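3-carboxy-cis,cis-muconate cycloisomerase (Pseudomonas putida, PDB 1RE5) is a mainly helical, tetrameric cycloisomerase of the fumarase/aspartase (lyase 1-like) superfamily. Local coordinates at residues A133-P147 with L431-H445. Numbering follows the deposited sequence.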
loop_
_atom_site.group_PDB
_atom_site.type_symbol
_atom_site.label_atom_id
_atom_site.label_comp_id
_atom_site.label_asym_id
_atom_site.label_seq_id
_atom_site.Cartn_x
_atom_site.Cartn_y
_atom_site.Cartn_z
ATOM N N ALA D 133 -0.452 -1.960 -28.992
ATOM C CA ALA D 133 -0.113 -3.343 -29.302
ATOM C C ALA D 133 0.244 -3.494 -30.780
ATOM O O ALA D 133 1.141 -4.263 -31.132
ATOM C CB ALA D 133 -1.274 -4.258 -28.949
ATOM N N ASP D 134 -0.458 -2.763 -31.643
ATOM C CA ASP D 134 -0.189 -2.821 -33.076
ATOM C C ASP D 134 1.231 -2.366 -33.372
ATOM O O ASP D 134 2.031 -3.116 -33.951
ATOM C CB ASP D 134 -1.169 -1.938 -33.862
ATOM C CG ASP D 134 -2.480 -2.656 -34.201
ATOM O OD1 ASP D 134 -2.443 -3.874 -34.499
ATOM O OD2 ASP D 134 -3.547 -1.997 -34.191
ATOM N N THR D 135 1.546 -1.142 -32.953
ATOM C CA THR D 135 2.866 -0.592 -33.211
ATOM C C THR D 135 3.964 -1.402 -32.547
ATOM O O THR D 135 5.074 -1.512 -33.081
ATOM C CB THR D 135 2.982 0.893 -32.768
ATOM O OG1 THR D 135 3.841 0.989 -31.632
ATOM C CG2 THR D 135 1.632 1.465 -32.429
ATOM N N LEU D 136 3.657 -1.975 -31.390
ATOM C CA LEU D 136 4.633 -2.782 -30.663
ATOM C C LEU D 136 4.871 -4.066 -31.436
ATOM O O LEU D 136 5.976 -4.610 -31.452
ATOM C CB LEU D 136 4.097 -3.108 -29.280
ATOM C CG LEU D 136 5.039 -2.954 -28.105
ATOM C CD1 LEU D 136 5.796 -1.653 -28.211
ATOM C CD2 LEU D 136 4.199 -2.993 -26.834
ATOM N N SER D 137 3.809 -4.534 -32.084
ATOM C CA SER D 137 3.845 -5.743 -32.891
ATOM C C SER D 137 4.790 -5.582 -34.084
ATOM O O SER D 137 5.555 -6.488 -34.405
ATOM C CB SER D 137 2.442 -6.056 -33.394
ATOM O OG SER D 137 2.495 -7.089 -34.354
ATOM N N GLN D 138 4.729 -4.427 -34.738
ATOM C CA GLN D 138 5.576 -4.155 -35.889
ATOM C C GLN D 138 7.050 -4.074 -35.499
ATOM O O GLN D 138 7.907 -4.681 -36.133
ATOM C CB GLN D 138 5.142 -2.851 -36.545
ATOM C CG GLN D 138 3.720 -2.866 -37.022
ATOM C CD GLN D 138 3.420 -1.730 -37.971
ATOM O OE1 GLN D 138 2.295 -1.591 -38.446
ATOM N NE2 GLN D 138 4.433 -0.911 -38.266
ATOM N N GLN D 139 7.332 -3.305 -34.456
ATOM C CA GLN D 139 8.691 -3.161 -33.947
ATOM C C GLN D 139 9.255 -4.537 -33.568
ATOM O O GLN D 139 10.409 -4.835 -33.833
ATOM C CB GLN D 139 8.697 -2.243 -32.722
ATOM C CG GLN D 139 8.207 -0.833 -32.985
ATOM C CD GLN D 139 9.208 0.002 -33.759
ATOM O OE1 GLN D 139 9.088 1.221 -33.822
ATOM N NE2 GLN D 139 10.203 -0.649 -34.353
ATOM N N ALA D 140 8.437 -5.374 -32.943
ATOM C CA ALA D 140 8.882 -6.708 -32.563
ATOM C C ALA D 140 9.360 -7.437 -33.814
ATOM O O ALA D 140 10.457 -7.981 -33.850
ATOM C CB ALA D 140 7.734 -7.480 -31.908
ATOM N N LEU D 141 8.526 -7.447 -34.845
ATOM C CA LEU D 141 8.890 -8.102 -36.093
ATOM C C LEU D 141 10.118 -7.459 -36.712
ATOM O O LEU D 141 11.058 -8.147 -37.096
ATOM C CB LEU D 141 7.738 -8.032 -37.093
ATOM C CG LEU D 141 6.538 -8.942 -36.828
ATOM C CD1 LEU D 141 5.411 -8.567 -37.782
ATOM C CD2 LEU D 141 6.950 -10.398 -36.990
ATOM N N LYS D 142 10.100 -6.136 -36.816
ATOM C CA LYS D 142 11.210 -5.396 -37.397
ATOM C C LYS D 142 12.546 -5.759 -36.780
ATOM O O LYS D 142 13.540 -5.873 -37.494
ATOM C CB LYS D 142 10.993 -3.893 -37.257
ATOM C CG LYS D 142 12.178 -3.059 -37.711
ATOM C CD LYS D 142 11.785 -1.599 -37.872
ATOM C CE LYS D 142 12.941 -0.752 -38.389
ATOM N NZ LYS D 142 12.539 0.661 -38.600
ATOM N N HIS D 143 12.583 -5.934 -35.464
ATOM C CA HIS D 143 13.830 -6.272 -34.793
ATOM C C HIS D 143 13.848 -7.703 -34.260
ATOM O O HIS D 143 14.583 -8.020 -33.324
ATOM C CB HIS D 143 14.104 -5.294 -33.642
ATOM C CG HIS D 143 14.371 -3.889 -34.085
ATOM N ND1 HIS D 143 13.382 -2.931 -34.161
ATOM C CD2 HIS D 143 15.512 -3.281 -34.488
ATOM C CE1 HIS D 143 13.903 -1.795 -34.590
ATOM N NE2 HIS D 143 15.193 -1.980 -34.796
ATOM N N ALA D 144 13.043 -8.572 -34.855
ATOM C CA ALA D 144 12.974 -9.963 -34.416
ATOM C C ALA D 144 14.333 -10.635 -34.322
ATOM O O ALA D 144 14.506 -11.596 -33.582
ATOM C CB ALA D 144 12.078 -10.769 -35.349
ATOM N N ASP D 145 15.312 -10.142 -35.064
ATOM C CA ASP D 145 16.615 -10.782 -35.005
ATOM C C ASP D 145 17.827 -9.868 -34.881
ATOM O O ASP D 145 18.937 -10.257 -35.244
ATOM C CB ASP D 145 16.783 -11.736 -36.196
ATOM C CG ASP D 145 16.515 -11.067 -37.516
ATOM O OD1 ASP D 145 16.330 -11.786 -38.517
ATOM O OD2 ASP D 145 16.486 -9.817 -37.555
ATOM N N THR D 146 17.628 -8.649 -34.390
ATOM C CA THR D 146 18.774 -7.791 -34.170
ATOM C C THR D 146 19.231 -8.232 -32.767
ATOM O O THR D 146 18.490 -8.127 -31.784
ATOM C CB THR D 146 18.411 -6.268 -34.264
ATOM O OG1 THR D 146 18.844 -5.590 -33.087
ATOM C CG2 THR D 146 16.965 -6.068 -34.456
ATOM N N PRO D 147 20.443 -8.788 -32.672
ATOM C CA PRO D 147 20.979 -9.263 -31.392
ATOM C C PRO D 147 21.509 -8.234 -30.392
ATOM O O PRO D 147 22.153 -7.251 -30.762
ATOM C CB PRO D 147 22.061 -10.247 -31.828
ATOM C CG PRO D 147 22.595 -9.600 -33.069
ATOM C CD PRO D 147 21.352 -9.114 -33.783
ATOM N N LEU D 431 20.874 -17.350 -30.812
ATOM C CA LEU D 431 19.654 -16.631 -30.488
ATOM C C LEU D 431 18.519 -17.537 -30.023
ATOM O O LEU D 431 17.424 -17.062 -29.718
ATOM C CB LEU D 431 19.212 -15.813 -31.702
ATOM C CG LEU D 431 19.733 -14.372 -31.738
ATOM C CD1 LEU D 431 21.116 -14.293 -31.118
ATOM C CD2 LEU D 431 19.728 -13.858 -33.160
ATOM N N GLY D 432 18.775 -18.836 -29.961
ATOM C CA GLY D 432 17.743 -19.760 -29.528
ATOM C C GLY D 432 16.388 -19.553 -30.189
ATOM O O GLY D 432 16.291 -19.420 -31.407
ATOM N N GLN D 433 15.335 -19.509 -29.382
ATOM C CA GLN D 433 13.978 -19.335 -29.898
ATOM C C GLN D 433 13.538 -17.876 -30.053
ATOM O O GLN D 433 12.349 -17.595 -30.247
ATOM C CB GLN D 433 12.976 -20.074 -29.000
ATOM C CG GLN D 433 13.296 -21.552 -28.812
ATOM C CD GLN D 433 13.473 -22.268 -30.143
ATOM O OE1 GLN D 433 12.527 -22.376 -30.935
ATOM N NE2 GLN D 433 14.693 -22.748 -30.405
ATOM N N ALA D 434 14.492 -16.954 -29.975
ATOM C CA ALA D 434 14.200 -15.533 -30.111
ATOM C C ALA D 434 13.136 -15.222 -31.158
ATOM O O ALA D 434 12.106 -14.630 -30.839
ATOM C CB ALA D 434 15.475 -14.779 -30.439
ATOM N N ARG D 435 13.386 -15.609 -32.406
ATOM C CA ARG D 435 12.440 -15.350 -33.494
ATOM C C ARG D 435 11.099 -16.078 -33.333
ATOM O O ARG D 435 10.045 -15.578 -33.751
ATOM C CB ARG D 435 13.079 -15.704 -34.847
ATOM C CG ARG D 435 13.986 -14.613 -35.387
ATOM C CD ARG D 435 14.617 -14.959 -36.741
ATOM N NE ARG D 435 15.696 -15.946 -36.624
ATOM C CZ ARG D 435 16.725 -15.843 -35.781
ATOM N NH1 ARG D 435 16.825 -14.795 -34.967
ATOM N NH2 ARG D 435 17.651 -16.796 -35.741
ATOM N N VAL D 436 11.134 -17.255 -32.726
ATOM C CA VAL D 436 9.916 -18.010 -32.502
ATOM C C VAL D 436 9.014 -17.247 -31.521
ATOM O O VAL D 436 7.814 -17.072 -31.772
ATOM C CB VAL D 436 10.234 -19.405 -31.927
ATOM C CG1 VAL D 436 8.941 -20.137 -31.569
ATOM C CG2 VAL D 436 11.026 -20.197 -32.933
ATOM N N TRP D 437 9.594 -16.791 -30.411
ATOM C CA TRP D 437 8.835 -16.054 -29.407
ATOM C C TRP D 437 8.120 -14.858 -30.053
ATOM O O TRP D 437 6.915 -14.640 -29.840
ATOM C CB TRP D 437 9.761 -15.553 -28.292
ATOM C CG TRP D 437 10.487 -16.620 -27.497
ATOM C CD1 TRP D 437 11.671 -16.470 -26.825
ATOM C CD2 TRP D 437 10.065 -17.974 -27.265
ATOM N NE1 TRP D 437 12.012 -17.638 -26.192
ATOM C CE2 TRP D 437 11.050 -18.580 -26.443
ATOM C CE3 TRP D 437 8.955 -18.735 -27.670
ATOM C CZ2 TRP D 437 10.960 -19.915 -26.015
ATOM C CZ3 TRP D 437 8.864 -20.068 -27.245
ATOM C CH2 TRP D 437 9.866 -20.642 -26.426
ATOM N N VAL D 438 8.858 -14.073 -30.835
ATOM C CA VAL D 438 8.261 -12.927 -31.507
ATOM C C VAL D 438 7.113 -13.378 -32.411
ATOM O O VAL D 438 6.100 -12.695 -32.545
ATOM C CB VAL D 438 9.284 -12.201 -32.376
ATOM C CG1 VAL D 438 8.586 -11.113 -33.182
ATOM C CG2 VAL D 438 10.394 -11.613 -31.502
ATOM N N ALA D 439 7.287 -14.541 -33.032
ATOM C CA ALA D 439 6.288 -15.101 -33.933
ATOM C C ALA D 439 5.006 -15.440 -33.198
ATOM O O ALA D 439 3.920 -15.022 -33.598
ATOM C CB ALA D 439 6.839 -16.328 -34.576
ATOM N N ARG D 440 5.143 -16.202 -32.121
ATOM C CA ARG D 440 3.999 -16.610 -31.326
ATOM C C ARG D 440 3.253 -15.420 -30.739
ATOM O O ARG D 440 2.027 -15.363 -30.783
ATOM C CB ARG D 440 4.458 -17.525 -30.199
ATOM C CG ARG D 440 5.176 -18.762 -30.656
ATOM C CD ARG D 440 5.518 -19.607 -29.460
ATOM N NE ARG D 440 4.956 -20.945 -29.557
ATOM C CZ ARG D 440 4.347 -21.574 -28.557
ATOM N NH1 ARG D 440 4.204 -20.994 -27.373
ATOM N NH2 ARG D 440 3.894 -22.807 -28.732
ATOM N N ALA D 441 3.992 -14.471 -30.181
ATOM C CA ALA D 441 3.372 -13.292 -29.586
ATOM C C ALA D 441 2.588 -12.474 -30.611
ATOM O O ALA D 441 1.449 -12.070 -30.350
ATOM C CB ALA D 441 4.433 -12.416 -28.924
ATOM N N VAL D 442 3.202 -12.220 -31.767
ATOM C CA VAL D 442 2.552 -11.439 -32.821
ATOM C C VAL D 442 1.362 -12.217 -33.340
ATOM O O VAL D 442 0.304 -11.657 -33.609
ATOM C CB VAL D 442 3.523 -11.150 -33.974
ATOM C CG1 VAL D 442 2.782 -10.512 -35.144
ATOM C CG2 VAL D 442 4.626 -10.230 -33.476
ATOM N N SER D 443 1.543 -13.524 -33.467
ATOM C CA SER D 443 0.480 -14.405 -33.931
ATOM C C SER D 443 -0.760 -14.232 -33.049
ATOM O O SER D 443 -1.845 -13.914 -33.522
ATOM C CB SER D 443 0.964 -15.852 -33.871
ATOM O OG SER D 443 -0.052 -16.734 -34.291
ATOM N N GLU D 444 -0.578 -14.442 -31.753
ATOM C CA GLU D 444 -1.652 -14.313 -30.788
ATOM C C GLU D 444 -2.288 -12.919 -30.818
ATOM O O GLU D 444 -3.486 -12.765 -30.587
ATOM C CB GLU D 444 -1.098 -14.613 -29.407
ATOM C CG GLU D 444 -2.106 -15.194 -28.482
ATOM C CD GLU D 444 -1.488 -15.598 -27.170
ATOM O OE1 GLU D 444 -1.064 -14.693 -26.400
ATOM O OE2 GLU D 444 -1.422 -16.824 -26.919
ATOM N N HIS D 445 -1.477 -11.905 -31.089
ATOM C CA HIS D 445 -1.963 -10.534 -31.167
ATOM C C HIS D 445 -2.937 -10.400 -32.339
ATOM O O HIS D 445 -3.941 -9.703 -32.236
ATOM C CB HIS D 445 -0.786 -9.557 -31.340
ATOM C CG HIS D 445 -1.189 -8.205 -31.848
ATOM N ND1 HIS D 445 -1.960 -7.328 -31.115
ATOM C CD2 HIS D 445 -0.952 -7.595 -33.034
ATOM C CE1 HIS D 445 -2.182 -6.238 -31.829
ATOM N NE2 HIS D 445 -1.582 -6.374 -32.997
#
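His445 reaches helix 106-142 with its ring edge, its NE2 giving a bent hydrogen bond to Asp134 OD1 (3.0 Å). OD1 lies in the ring plane, while the carboxylate stands nearly upright to the ring (81°), and the N-H comes to OD1 from above the carboxylate plane. With CG anti to the backbone N (chi1 162°), the imidazole extends across to Ala133, whose CB packs against CE1 at 3.6 Å while its carbonyl O sits over one ring face. Ser137 OG touches both Val442 CG1, at 3.5 Å, and His445 CD2. Further along, Val438 CG1 fits among Ala140, Leu141 and Ala144, 3.9 Å from Ala140 CB, and Val442 CG2 touches Leu141 CG. These contacts join helix segments 133-142 and 434-445, nearly antiparallel (157°) with axes 9.8 Å apart at closest approach, in the long helical bundle characteristic of this superfamily. Where helix 106-142 ends, the type I turn His143-Thr146 brings Asp145 CB against Arg435 NH1; the charged atoms themselves do not touch. Leu431 CD1 meets Pro147 CB at 4.2 Å. Ala144 O in this turn is hydrogen-bonded to Thr161 OG1, and Trp437 NE1 of helix 434-449 hydrogen-bonds to Gly197 O of the second subunit.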